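Local coordinates for protein prolyl endopeptidase (Myxococcus xanthus, PDB 2BKL) that probably cleaves oligopeptides after proline, and much less readily after alanine, as a serine endopeptidase of the S9A family, at residues 51-56 / 667-672; 45-50 / 642-647; 61-66 / 468-473; 551-556 / 604-609; 443-448 / 524-529. One frame throughout, in Å; residues are numbered along the deposited sequence.

Contact 1 (51-56 / 667-672); sequences AKFPGR and LYSFLF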
# COMPACT_ATOMS: atom_id res chain seq x y z
N ALA A 51 23.04 6.42 -16.68
CA ALA A 51 24.41 5.97 -16.41
C ALA A 51 25.43 7.11 -16.45
O ALA A 51 26.52 6.98 -15.88
CB ALA A 51 24.79 4.85 -17.41
N LYS A 52 25.05 8.22 -17.09
CA LYS A 52 25.90 9.41 -17.23
C LYS A 52 25.67 10.41 -16.09
O LYS A 52 26.39 11.40 -15.99
CB LYS A 52 25.58 10.15 -18.54
CG LYS A 52 25.53 9.29 -19.80
CD LYS A 52 25.98 10.08 -21.03
CE LYS A 52 27.52 10.09 -21.19
NZ LYS A 52 28.14 11.45 -21.10
N PHE A 53 24.64 10.19 -15.27
CA PHE A 53 24.24 11.14 -14.21
C PHE A 53 25.24 11.06 -13.08
O PHE A 53 25.98 10.08 -13.00
CB PHE A 53 22.81 10.88 -13.69
CG PHE A 53 21.72 11.19 -14.69
CD1 PHE A 53 21.93 12.03 -15.78
CD2 PHE A 53 20.46 10.63 -14.51
CE1 PHE A 53 20.89 12.28 -16.69
CE2 PHE A 53 19.43 10.89 -15.41
CZ PHE A 53 19.65 11.71 -16.49
N PRO A 54 25.30 12.09 -12.23
CA PRO A 54 26.39 12.20 -11.25
C PRO A 54 26.17 11.43 -9.95
O PRO A 54 25.03 11.19 -9.53
CB PRO A 54 26.47 13.71 -10.98
CG PRO A 54 25.08 14.21 -11.19
CD PRO A 54 24.41 13.26 -12.16
N GLY A 55 27.29 11.03 -9.34
CA GLY A 55 27.30 10.51 -7.99
C GLY A 55 27.04 9.03 -7.84
O GLY A 55 26.84 8.56 -6.72
N ARG A 56 27.06 8.28 -8.95
CA ARG A 56 26.46 6.93 -8.96
C ARG A 56 27.26 5.91 -8.16
O ARG A 56 26.67 5.09 -7.45
CB ARG A 56 26.23 6.43 -10.38
CG ARG A 56 25.11 7.15 -11.11
CD ARG A 56 25.03 6.77 -12.58
NE ARG A 56 24.66 5.36 -12.72
CZ ARG A 56 23.40 4.89 -12.68
NH1 ARG A 56 22.36 5.69 -12.53
NH2 ARG A 56 23.19 3.58 -12.79
N LEU A 667 17.15 6.83 -9.38
CA LEU A 667 16.28 7.90 -8.93
C LEU A 667 17.07 9.08 -8.47
O LEU A 667 16.86 10.20 -8.94
CB LEU A 667 15.38 7.39 -7.80
CG LEU A 667 14.19 8.28 -7.39
CD1 LEU A 667 13.13 7.43 -6.63
CD2 LEU A 667 14.59 9.46 -6.57
N TYR A 668 18.02 8.87 -7.55
CA TYR A 668 18.70 9.99 -6.92
C TYR A 668 19.74 10.60 -7.86
O TYR A 668 19.93 11.82 -7.84
CB TYR A 668 19.22 9.66 -5.49
CG TYR A 668 18.05 9.60 -4.50
CD1 TYR A 668 17.50 10.77 -4.02
CD2 TYR A 668 17.51 8.39 -4.07
CE1 TYR A 668 16.40 10.75 -3.15
CE2 TYR A 668 16.42 8.36 -3.17
CZ TYR A 668 15.87 9.56 -2.72
OH TYR A 668 14.78 9.60 -1.86
N SER A 669 20.36 9.81 -8.73
CA SER A 669 21.25 10.39 -9.73
C SER A 669 20.48 11.24 -10.78
O SER A 669 20.98 12.28 -11.17
CB SER A 669 22.19 9.34 -10.33
OG SER A 669 21.55 8.45 -11.22
N PHE A 670 19.27 10.84 -11.17
CA PHE A 670 18.37 11.66 -11.98
C PHE A 670 18.12 13.00 -11.29
O PHE A 670 18.25 14.06 -11.89
CB PHE A 670 17.05 10.90 -12.21
CG PHE A 670 15.91 11.75 -12.74
CD1 PHE A 670 15.84 12.12 -14.09
CD2 PHE A 670 14.89 12.14 -11.90
CE1 PHE A 670 14.77 12.88 -14.57
CE2 PHE A 670 13.86 12.88 -12.35
CZ PHE A 670 13.79 13.27 -13.70
N LEU A 671 17.78 12.95 -10.01
CA LEU A 671 17.50 14.17 -9.27
C LEU A 671 18.72 15.07 -9.19
O LEU A 671 18.60 16.30 -9.37
CB LEU A 671 16.94 13.85 -7.87
CG LEU A 671 15.54 13.21 -7.86
CD1 LEU A 671 15.09 12.98 -6.44
CD2 LEU A 671 14.52 14.07 -8.61
N PHE A 672 19.88 14.48 -8.88
CA PHE A 672 21.10 15.27 -8.75
C PHE A 672 21.38 15.97 -10.06
O PHE A 672 21.83 17.10 -10.06
CB PHE A 672 22.30 14.38 -8.40
CG PHE A 672 22.35 13.90 -6.99
CD1 PHE A 672 21.62 14.52 -5.98
CD2 PHE A 672 23.19 12.86 -6.66
CE1 PHE A 672 21.72 14.06 -4.66
CE2 PHE A 672 23.26 12.39 -5.35
CZ PHE A 672 22.53 13.01 -4.36
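Phe53 lies beside Phe670, both side chains pointing the same way. Phe53 CD2 comes to 3.4 Å from Phe670 CA, and Phe53 CE2 reaches Phe670 CB at 4.0 Å. Two residues further along the helix, Pro54 CG rests on Phe672 CB at 3.9 Å, while Pro54 O meets the rim of the Phe672 ring in its plane, nearest CD2 at 3.8 Å. Between these two contacts stands Ser669. Its CB packs under Arg56 CG at 3.7 Å, and its OG accepts a bent bond (137°) from Arg56 NH1 at 3.2 Å, lying 18° out of the guanidinium plane. With chi1 at 73°, Ser669 OG sits between its own N and carbonyl carbon, where it also bonds Val665 O, a turn earlier. Further out, Asp666 forms a salt bridge with Arg56 NH1, and Gly55 holds the N-cap position of helix 56-67. An alanine in place of Arg56 would probably cost Ser669 OG this donor and leave Asp666 without one of its positive partners. The N-terminal segment is thus fastened to helix 657-674, as in other prolyl oligopeptidases, where the first residues join the hydrolase domain. Chemically this is mostly apolar packing with one charge-assisted tie; Pro54 O, buried with no partner in the model, is likely to carry a desolvation cost.

Contact 2 (45-50 / 642-647); sequences HAREAL and LLRIEA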
# COMPACT_ATOMS: atom_id res chain seq x y z
N HIS A 45 17.24 3.62 -23.64
CA HIS A 45 17.52 5.04 -23.62
C HIS A 45 17.58 5.59 -22.19
O HIS A 45 18.48 6.32 -21.84
CB HIS A 45 16.48 5.82 -24.43
CG HIS A 45 16.62 7.29 -24.31
ND1 HIS A 45 17.63 8.00 -24.92
CD2 HIS A 45 15.90 8.20 -23.60
CE1 HIS A 45 17.51 9.28 -24.62
NE2 HIS A 45 16.47 9.43 -23.81
N ALA A 46 16.64 5.14 -21.36
CA ALA A 46 16.62 5.61 -19.99
C ALA A 46 17.87 5.14 -19.24
O ALA A 46 18.48 5.92 -18.54
CB ALA A 46 15.37 5.14 -19.29
N ARG A 47 18.25 3.88 -19.41
CA ARG A 47 19.40 3.36 -18.68
C ARG A 47 20.69 4.04 -19.15
O ARG A 47 21.57 4.34 -18.33
CB ARG A 47 19.57 1.85 -18.87
CG ARG A 47 18.37 0.97 -18.52
CD ARG A 47 17.81 1.23 -17.17
NE ARG A 47 16.70 0.30 -16.85
CZ ARG A 47 16.72 -0.61 -15.88
NH1 ARG A 47 17.76 -0.72 -15.09
NH2 ARG A 47 15.66 -1.37 -15.66
N GLU A 48 20.80 4.29 -20.45
CA GLU A 48 21.96 5.00 -21.03
C GLU A 48 22.07 6.40 -20.45
O GLU A 48 23.15 6.84 -20.06
CB GLU A 48 21.85 5.07 -22.57
CG GLU A 48 22.97 5.87 -23.26
CD GLU A 48 22.51 7.13 -24.01
OE1 GLU A 48 22.11 7.01 -25.19
OE2 GLU A 48 22.58 8.25 -23.43
N ALA A 49 20.94 7.10 -20.37
CA ALA A 49 20.93 8.45 -19.86
C ALA A 49 21.27 8.47 -18.36
O ALA A 49 22.07 9.29 -17.93
CB ALA A 49 19.57 9.11 -20.12
N LEU A 50 20.68 7.55 -17.60
CA LEU A 50 20.89 7.47 -16.16
C LEU A 50 22.37 7.19 -15.83
O LEU A 50 22.90 7.70 -14.87
CB LEU A 50 20.01 6.36 -15.55
CG LEU A 50 18.47 6.64 -15.50
CD1 LEU A 50 17.63 5.37 -15.47
CD2 LEU A 50 18.15 7.50 -14.29
N LEU A 642 12.01 10.12 -19.34
CA LEU A 642 12.59 8.79 -19.43
C LEU A 642 11.62 7.75 -18.95
O LEU A 642 10.95 7.98 -17.94
CB LEU A 642 13.87 8.72 -18.59
CG LEU A 642 14.96 9.75 -18.92
CD1 LEU A 642 16.11 9.67 -17.94
CD2 LEU A 642 15.48 9.58 -20.32
N LEU A 643 11.55 6.62 -19.63
CA LEU A 643 10.78 5.48 -19.20
C LEU A 643 11.73 4.35 -18.80
O LEU A 643 12.35 3.72 -19.65
CB LEU A 643 9.82 5.02 -20.32
CG LEU A 643 9.01 3.75 -20.02
CD1 LEU A 643 8.04 3.94 -18.87
CD2 LEU A 643 8.24 3.29 -21.26
N ARG A 644 11.86 4.11 -17.51
CA ARG A 644 12.67 3.04 -16.96
C ARG A 644 11.79 1.85 -16.60
O ARG A 644 10.87 2.01 -15.80
CB ARG A 644 13.34 3.57 -15.72
CG ARG A 644 14.34 2.62 -15.06
CD ARG A 644 14.69 3.06 -13.65
NE ARG A 644 15.75 2.31 -13.03
CZ ARG A 644 15.61 1.14 -12.41
NH1 ARG A 644 14.46 0.53 -12.31
NH2 ARG A 644 16.69 0.58 -11.89
N ILE A 645 12.04 0.67 -17.17
CA ILE A 645 11.20 -0.48 -16.93
C ILE A 645 11.95 -1.49 -16.09
O ILE A 645 12.96 -2.05 -16.54
CB ILE A 645 10.71 -1.08 -18.26
CG1 ILE A 645 10.02 -0.02 -19.15
CG2 ILE A 645 9.79 -2.29 -17.99
CD1 ILE A 645 9.67 -0.53 -20.58
N GLU A 646 11.49 -1.73 -14.88
CA GLU A 646 12.14 -2.70 -14.01
C GLU A 646 11.78 -4.10 -14.46
O GLU A 646 10.61 -4.40 -14.68
CB GLU A 646 11.68 -2.47 -12.58
CG GLU A 646 12.30 -3.36 -11.51
CD GLU A 646 13.63 -2.87 -10.99
OE1 GLU A 646 13.75 -1.66 -10.68
OE2 GLU A 646 14.53 -3.72 -10.79
N ALA A 647 12.79 -4.96 -14.56
CA ALA A 647 12.59 -6.32 -14.99
C ALA A 647 12.10 -7.22 -13.84
O ALA A 647 12.45 -6.99 -12.69
CB ALA A 647 13.87 -6.88 -15.58
O HOH W 1 15.55 -3.80 -14.00
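Arg47 turns sharply at chi2 (-52°), whereas Arg644 runs extended from CG to NE, and the two side chains cross at about a right angle with one guanidinium flat on the other. The planes are 22° apart and the centres 4.0 Å, with Arg47 NH1 over the Arg644 face, 3.6 Å from Arg644 NH2. Arg47 NH2 donates to Ile645 O at 2.9 Å, within its own guanidinium plane but from above the carbonyl plane. A water taking hydrogens from Arg47 NH2 and Ala647 N adds a second link, and Asn43 receives Arg47 NE. Arg644 NH1 is bound to Glu646 OE1 at 2.8 Å in a salt bridge, while its NE pairs with Asp666. Below the arginines the helix packs on the strand through Ala46, with Leu642 and His45 beside it: Ala46 CB is 3.4 Å from Leu643 O and 3.9 Å from Leu642 CB, and Leu642 CD2 reaches His45 CD2 at 3.6 Å. A leucine in place of Arg644 would probably strand Glu646 and Asp666 without this cation and deprive Arg47 of its flat platform. So helix 33-51 crosses the edge strand 641-646 of the hydrolase sheet at 104°, and two like charges can stack there because flanking carboxylates probably offset their repulsion.

Contact 3 (61-66 / 468-473); sequences ARFKEL and ILPWLD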
# COMPACT_ATOMS: atom_id res chain seq x y z
N ALA A 61 27.44 2.54 -3.30
CA ALA A 61 28.15 1.99 -2.15
C ALA A 61 27.35 2.29 -0.89
O ALA A 61 27.27 1.47 0.02
CB ALA A 61 29.57 2.55 -2.03
N ARG A 62 26.75 3.48 -0.83
CA ARG A 62 26.05 3.90 0.37
C ARG A 62 24.74 3.11 0.52
O ARG A 62 24.40 2.66 1.62
CB ARG A 62 25.79 5.41 0.33
CG ARG A 62 25.11 5.98 1.58
CD ARG A 62 25.82 5.65 2.91
NE ARG A 62 25.18 6.33 4.03
CZ ARG A 62 25.21 5.90 5.29
NH1 ARG A 62 25.86 4.79 5.61
NH2 ARG A 62 24.58 6.59 6.23
N PHE A 63 24.02 2.95 -0.58
CA PHE A 63 22.77 2.17 -0.55
C PHE A 63 23.05 0.70 -0.24
O PHE A 63 22.25 0.04 0.40
CB PHE A 63 21.98 2.32 -1.85
CG PHE A 63 21.34 3.68 -2.04
CD1 PHE A 63 20.70 4.32 -1.00
CD2 PHE A 63 21.39 4.31 -3.26
CE1 PHE A 63 20.08 5.56 -1.18
CE2 PHE A 63 20.79 5.57 -3.45
CZ PHE A 63 20.15 6.18 -2.40
N LYS A 64 24.21 0.18 -0.65
CA LYS A 64 24.56 -1.19 -0.27
C LYS A 64 24.76 -1.31 1.25
O LYS A 64 24.30 -2.27 1.87
CB LYS A 64 25.80 -1.65 -1.05
CG LYS A 64 25.99 -3.15 -1.01
CD LYS A 64 27.16 -3.58 -1.88
CE LYS A 64 27.55 -5.03 -1.59
NZ LYS A 64 28.28 -5.13 -0.30
N GLU A 65 25.39 -0.32 1.86
CA GLU A 65 25.59 -0.27 3.30
C GLU A 65 24.26 -0.15 4.05
O GLU A 65 24.10 -0.68 5.16
CB GLU A 65 26.53 0.91 3.61
CG GLU A 65 26.83 1.24 5.05
CD GLU A 65 27.94 2.29 5.19
OE1 GLU A 65 28.10 3.16 4.27
OE2 GLU A 65 28.65 2.25 6.23
N LEU A 66 23.28 0.51 3.44
CA LEU A 66 22.02 0.82 4.11
C LEU A 66 20.93 -0.20 3.87
O LEU A 66 20.13 -0.47 4.77
CB LEU A 66 21.50 2.18 3.64
CG LEU A 66 22.29 3.40 4.10
CD1 LEU A 66 21.82 4.63 3.38
CD2 LEU A 66 22.20 3.55 5.62
N ILE A 468 16.33 7.81 1.84
CA ILE A 468 16.42 9.26 1.81
C ILE A 468 17.73 9.79 2.43
O ILE A 468 18.02 10.97 2.35
CB ILE A 468 15.22 9.95 2.50
CG1 ILE A 468 15.29 9.83 4.03
CG2 ILE A 468 13.89 9.46 1.91
CD1 ILE A 468 14.28 10.72 4.71
N LEU A 469 18.54 8.93 3.05
CA LEU A 469 19.69 9.45 3.79
C LEU A 469 20.76 10.14 2.92
O LEU A 469 21.21 11.20 3.30
CB LEU A 469 20.30 8.39 4.72
CG LEU A 469 19.37 7.99 5.87
CD1 LEU A 469 20.00 6.82 6.63
CD2 LEU A 469 19.10 9.15 6.80
N PRO A 470 21.18 9.60 1.78
CA PRO A 470 22.11 10.34 0.90
C PRO A 470 21.57 11.72 0.48
O PRO A 470 22.30 12.71 0.41
CB PRO A 470 22.29 9.38 -0.28
CG PRO A 470 22.08 8.08 0.34
CD PRO A 470 20.91 8.25 1.26
N TRP A 471 20.26 11.80 0.30
CA TRP A 471 19.61 13.06 -0.07
C TRP A 471 19.75 14.08 1.05
O TRP A 471 20.21 15.20 0.80
CB TRP A 471 18.15 12.78 -0.41
CG TRP A 471 17.35 13.95 -0.92
CD1 TRP A 471 16.39 14.66 -0.24
CD2 TRP A 471 17.45 14.53 -2.21
NE1 TRP A 471 15.91 15.67 -1.04
CE2 TRP A 471 16.51 15.57 -2.28
CE3 TRP A 471 18.22 14.26 -3.33
CZ2 TRP A 471 16.35 16.35 -3.42
CZ3 TRP A 471 18.05 15.01 -4.47
CH2 TRP A 471 17.11 16.05 -4.50
N LEU A 472 19.45 13.67 2.27
CA LEU A 472 19.56 14.55 3.44
C LEU A 472 21.01 14.96 3.64
O LEU A 472 21.30 16.11 3.94
CB LEU A 472 19.04 13.87 4.70
CG LEU A 472 17.58 13.39 4.70
CD1 LEU A 472 17.23 12.84 6.06
CD2 LEU A 472 16.60 14.47 4.30
N ASP A 473 21.93 14.02 3.44
CA ASP A 473 23.35 14.31 3.65
C ASP A 473 23.95 15.25 2.62
O ASP A 473 24.96 15.96 2.92
CB ASP A 473 24.15 13.00 3.72
CG ASP A 473 23.84 12.20 4.97
OD1 ASP A 473 23.28 12.78 5.93
OD2 ASP A 473 24.13 10.97 5.10
O HOH W 2 24.25 8.92 3.30
O HOH W 3 23.25 8.90 6.60
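Pro470 is the bump of this contact, and the hollow that receives it lies between Arg62, Phe63 and Leu66 on the helix opposite. Pro470 CG presses on Phe63 CE1 at 3.6 Å, stands 3.9 Å from Arg62 CG, and its neighbour CD faces Leu66 CD1 at 4.3 Å. One residue earlier, Leu469 CD1 meets Leu66 CD2 at 4.1 Å, so Leu66 is wedged against two consecutive residues of the second helix. Phe63 CG lies beside its own backbone N, anti to the carbonyl carbon (chi1 -71°); its ring, touched by the proline, also meets Phe67 and Tyr668.

These are two helices on different parts of the chain: 56-67 belongs to the N-terminal segment, and the short helix 469-473 to the alpha/beta-hydrolase part. Their axes come no nearer than 11.3 Å, at 127°, which is why side chains and solvent, not backbones, fill the interval.

Above the proline the surface turns polar. Arg62 bends at chi2 (54°) and lays one guanidinium face against Leu66 CD2, 3.7 Å above the plane. Asp473 OD2 lies across from it, too far for a direct salt bridge with NH2; instead two waters bridge them, one taking the hydrogen of Arg62 NE, the other one from NH2, and both donating to Asp473 OD2 at 2.7 Å. Arg62 NH2 also bonds Pro409 O, and NH1 holds Glu65 OE1 of the same helix in a weak bond at 3.1 Å. Asp473 OD1 is taken by Tyr415 OH.

Contact 4 (551-556 / 604-609); sequences GAVVCA and RYPALL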
# COMPACT_ATOMS: atom_id res chain seq x y z
N GLY A 551 10.56 21.33 -10.60
CA GLY A 551 11.75 21.12 -11.38
C GLY A 551 11.88 19.71 -11.96
O GLY A 551 12.44 19.52 -13.06
N ALA A 552 11.36 18.73 -11.23
CA ALA A 552 11.43 17.34 -11.66
C ALA A 552 10.29 16.54 -11.08
O ALA A 552 9.72 16.89 -10.02
CB ALA A 552 12.76 16.76 -11.29
N VAL A 553 9.97 15.44 -11.76
CA VAL A 553 8.87 14.56 -11.37
C VAL A 553 9.37 13.14 -11.51
O VAL A 553 9.92 12.75 -12.56
CB VAL A 553 7.68 14.74 -12.29
CG1 VAL A 553 6.56 13.73 -12.04
CG2 VAL A 553 7.13 16.16 -12.24
N VAL A 554 9.16 12.35 -10.47
CA VAL A 554 9.38 10.90 -10.49
C VAL A 554 8.01 10.25 -10.32
O VAL A 554 7.35 10.46 -9.30
CB VAL A 554 10.36 10.43 -9.40
CG1 VAL A 554 10.61 8.92 -9.56
CG2 VAL A 554 11.68 11.20 -9.48
N CYS A 555 7.61 9.45 -11.31
CA CYS A 555 6.22 8.95 -11.41
C CYS A 555 6.33 7.45 -11.52
O CYS A 555 6.82 6.94 -12.52
CB CYS A 555 5.55 9.59 -12.64
SG CYS A 555 3.88 9.06 -12.97
N ALA A 556 5.90 6.72 -10.50
CA ALA A 556 6.04 5.27 -10.43
C ALA A 556 4.72 4.56 -10.63
O ALA A 556 3.66 4.98 -10.14
CB ALA A 556 6.64 4.83 -9.09
N ARG A 604 7.13 24.18 -21.18
CA ARG A 604 8.33 23.54 -20.66
C ARG A 604 7.93 22.78 -19.41
O ARG A 604 7.55 23.36 -18.39
CB ARG A 604 9.44 24.55 -20.36
CG ARG A 604 9.85 25.41 -21.57
CD ARG A 604 10.55 26.74 -21.21
NE ARG A 604 11.97 26.71 -21.54
CZ ARG A 604 12.93 26.19 -20.77
NH1 ARG A 604 12.64 25.65 -19.58
NH2 ARG A 604 14.19 26.21 -21.18
N TYR A 605 8.00 21.46 -19.50
CA TYR A 605 7.64 20.60 -18.39
C TYR A 605 8.84 20.38 -17.49
O TYR A 605 9.98 20.50 -17.90
CB TYR A 605 7.08 19.25 -18.92
CG TYR A 605 5.68 19.45 -19.46
CD1 TYR A 605 4.60 19.60 -18.61
CD2 TYR A 605 5.45 19.56 -20.84
CE1 TYR A 605 3.35 19.80 -19.08
CE2 TYR A 605 4.20 19.80 -21.32
CZ TYR A 605 3.15 19.93 -20.46
OH TYR A 605 1.90 20.24 -20.92
N PRO A 606 8.56 19.98 -16.27
CA PRO A 606 9.62 19.44 -15.42
C PRO A 606 10.26 18.23 -16.07
O PRO A 606 9.61 17.50 -16.82
CB PRO A 606 8.88 19.00 -14.15
CG PRO A 606 7.57 19.62 -14.19
CD PRO A 606 7.25 19.96 -15.59
N ALA A 607 11.51 17.96 -15.75
CA ALA A 607 12.15 16.69 -16.11
C ALA A 607 11.33 15.54 -15.52
O ALA A 607 10.83 15.66 -14.41
CB ALA A 607 13.58 16.65 -15.60
N LEU A 608 11.22 14.42 -16.25
CA LEU A 608 10.36 13.33 -15.86
C LEU A 608 11.09 12.01 -15.88
O LEU A 608 11.72 11.67 -16.90
CB LEU A 608 9.16 13.28 -16.80
CG LEU A 608 8.18 12.13 -16.67
CD1 LEU A 608 7.52 12.18 -15.28
CD2 LEU A 608 7.11 12.19 -17.76
N LEU A 609 11.05 11.27 -14.78
CA LEU A 609 11.50 9.89 -14.71
C LEU A 609 10.30 9.00 -14.37
O LEU A 609 9.73 9.11 -13.29
CB LEU A 609 12.60 9.71 -13.67
CG LEU A 609 13.12 8.30 -13.39
CD1 LEU A 609 13.63 7.64 -14.67
CD2 LEU A 609 14.19 8.28 -12.30
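Ala607 O is met by two adjacent residues of strand 552-556: Val553 N donates to it at 2.8 Å, and Ala552 CA approaches at 3.3 Å in a CA-H...O contact. The donor nitrogen lies nearly along the C=O axis, though the N-H...O is bent. Val553 O is held in a similar manner, by Leu609 N at 2.9 Å with an almost straight N-H...O of 169°, supported by Leu608 CA. Next in the ladder Leu609 O takes Cys555 N at 2.9 Å, again with a CA-H from Val554. Only the first rung differs: Ala607 N reaches Gly551 O at 3.2 Å, the donor standing above the carbonyl plane, where the chain is still leaving its turn.

The side chains sort onto two faces. Val553 and Leu608 share one; Val553 CG1, anti to its backbone N (chi1 174°), lies 3.7 Å from Leu608 CD1, while its other branch, CG2, packs on Pro606 CB at 3.8 Å. Cys555 CB joins them more loosely at Leu608 CD1. Helix 534-545 covers this side through Val539 and Met543. Ala552, Val554, Ala607 and Leu609 occupy the other face, where Phe670 and Val674 of helix 657-674 lie against Ala607.

The side chain of Cys555 lies about 11 Å from the bound N-[(benzyloxy)carbonyl]-L-alanyl-L-proline. Parallel strands 552-556 and 607-613, their axes at 17°, sit side by side within the central sheet of the alpha/beta-hydrolase fold, next to strand 527-532, which leads into the probable nucleophile elbow at Ser533.

Contact 5 (443-448 / 524-529); sequences DGNAPT and PKRLAI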
# COMPACT_ATOMS: atom_id res chain seq x y z
N ASP A 443 17.73 29.03 2.90
CA ASP A 443 18.14 30.02 1.91
C ASP A 443 17.37 29.91 0.61
O ASP A 443 17.72 30.54 -0.37
CB ASP A 443 19.65 29.88 1.65
CG ASP A 443 20.04 28.56 0.98
OD1 ASP A 443 19.19 27.66 0.78
OD2 ASP A 443 21.23 28.32 0.62
N GLY A 444 16.31 29.09 0.59
CA GLY A 444 15.50 28.98 -0.61
C GLY A 444 16.12 28.19 -1.74
O GLY A 444 15.69 28.27 -2.90
N ASN A 445 17.12 27.38 -1.42
CA ASN A 445 17.84 26.69 -2.47
C ASN A 445 18.19 25.24 -2.22
O ASN A 445 18.91 24.64 -3.01
CB ASN A 445 19.12 27.47 -2.78
CG ASN A 445 19.70 27.10 -4.12
OD1 ASN A 445 18.99 27.02 -5.11
ND2 ASN A 445 20.99 26.85 -4.14
N ALA A 446 17.66 24.65 -1.16
CA ALA A 446 17.91 23.23 -0.91
C ALA A 446 17.18 22.35 -1.93
O ALA A 446 16.01 22.58 -2.21
CB ALA A 446 17.43 22.86 0.49
N PRO A 447 17.84 21.33 -2.45
CA PRO A 447 17.16 20.36 -3.30
C PRO A 447 16.10 19.70 -2.41
O PRO A 447 16.42 19.25 -1.31
CB PRO A 447 18.25 19.35 -3.66
CG PRO A 447 19.46 19.81 -3.09
CD PRO A 447 19.25 20.98 -2.20
N THR A 448 14.88 19.64 -2.89
CA THR A 448 13.78 19.15 -2.09
C THR A 448 12.99 18.12 -2.85
O THR A 448 12.78 18.27 -4.04
CB THR A 448 12.90 20.37 -1.71
OG1 THR A 448 13.67 21.24 -0.88
CG2 THR A 448 11.66 19.99 -0.89
N PRO A 524 11.28 26.49 -7.18
CA PRO A 524 10.77 25.53 -8.16
C PRO A 524 11.85 24.70 -8.89
O PRO A 524 11.70 23.48 -9.02
CB PRO A 524 9.95 26.41 -9.10
CG PRO A 524 9.45 27.48 -8.20
CD PRO A 524 10.59 27.80 -7.30
N LYS A 525 12.93 25.33 -9.33
CA LYS A 525 13.96 24.60 -10.10
C LYS A 525 14.78 23.63 -9.26
O LYS A 525 15.59 22.84 -9.79
CB LYS A 525 14.90 25.56 -10.86
CG LYS A 525 15.92 26.30 -10.00
CD LYS A 525 16.75 27.32 -10.83
CE LYS A 525 15.93 28.51 -11.36
NZ LYS A 525 16.76 29.75 -11.56
N ARG A 526 14.57 23.68 -7.94
CA ARG A 526 15.23 22.78 -7.03
C ARG A 526 14.24 21.83 -6.34
O ARG A 526 14.61 21.12 -5.39
CB ARG A 526 15.95 23.61 -5.97
CG ARG A 526 17.05 24.49 -6.52
CD ARG A 526 18.32 23.71 -6.80
NE ARG A 526 19.12 23.64 -5.59
CZ ARG A 526 20.33 23.10 -5.50
NH1 ARG A 526 20.87 22.46 -6.53
NH2 ARG A 526 21.00 23.16 -4.36
N LEU A 527 13.00 21.79 -6.82
CA LEU A 527 11.95 20.98 -6.21
C LEU A 527 11.55 19.82 -7.11
O LEU A 527 11.18 20.02 -8.25
CB LEU A 527 10.71 21.85 -5.93
CG LEU A 527 9.47 21.15 -5.36
CD1 LEU A 527 9.78 20.53 -4.02
CD2 LEU A 527 8.29 22.09 -5.27
N ALA A 528 11.59 18.63 -6.54
CA ALA A 528 11.09 17.42 -7.21
C ALA A 528 9.87 16.88 -6.45
O ALA A 528 9.76 17.01 -5.23
CB ALA A 528 12.17 16.37 -7.26
N ILE A 529 8.98 16.24 -7.20
CA ILE A 529 7.86 15.50 -6.63
C ILE A 529 7.93 14.05 -7.02
O ILE A 529 8.39 13.70 -8.10
CB ILE A 529 6.52 16.12 -7.01
CG1 ILE A 529 6.33 16.28 -8.53
CG2 ILE A 529 6.32 17.43 -6.27
CD1 ILE A 529 4.97 16.74 -8.94
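A parallel strand pair of the alpha/beta-hydrolase sheet begins here, where Thr448 opposes Leu527 and an arginine helps to hold the loop ahead of strand 448-451. Thr448 N donates to Arg526 O at 2.9 Å, and Ala528 N returns a nearly straight bond (174°) to Thr448 O. Thr448 CG2 touches Leu527 CD1 at 3.7 Å, under helix 503-518. Before the strand, Arg526 curls back through bends at chi2 (-79°) and chi3, and its guanidinium grips a single backbone atom side-on: NE and NH2 both donate to Asn445 O, at 2.8 and 2.9 Å, with that oxygen in the guanidinium plane. Pro447 CG lies over one face, 3.9 Å above the plane, off toward the rim. The carboxamide of Asn445 runs close to parallel with the guanidinium, at 16°, although its OD1 makes its hydrogen bond to Gln523 instead. Arg526 NH1 reaches on to Leu675 O, close to the end of the modelled chain. Within the loop Thr448 OG1 donates to Ala446 O at 3.0 Å. The double grip shows a positive charge turned to main-chain oxygens, Asn445 O and Leu675 O: it would probably polarise the Asn445 carbonyl and fix the path of the loop just where the parallel ladder starts.

In the fold
Contacts 4 and 5 are ladder contacts of the central sheet, joined through strand 527-532, which neighbours strand 552-556; backbone bonds dominate both, with polar side chains entering only at the loop of contact 5. Contact 2 reaches the same sheet at its edge strand, which pairs with strand 607-613 of contact 4, and there the chemistry turns charged. Contact 1 adds helix 657-674, whose Phe670 lies on contact 4 and whose Tyr668 and Phe672 meet Trp471 of contact 3. Contacts 1 and 2 are partly buried and share Asp666, while contact 3 is an apolar, largely buried contact with a water-bridged charge pair at its polar side. The N-terminal helices appear only in contacts 1, 2 and 3.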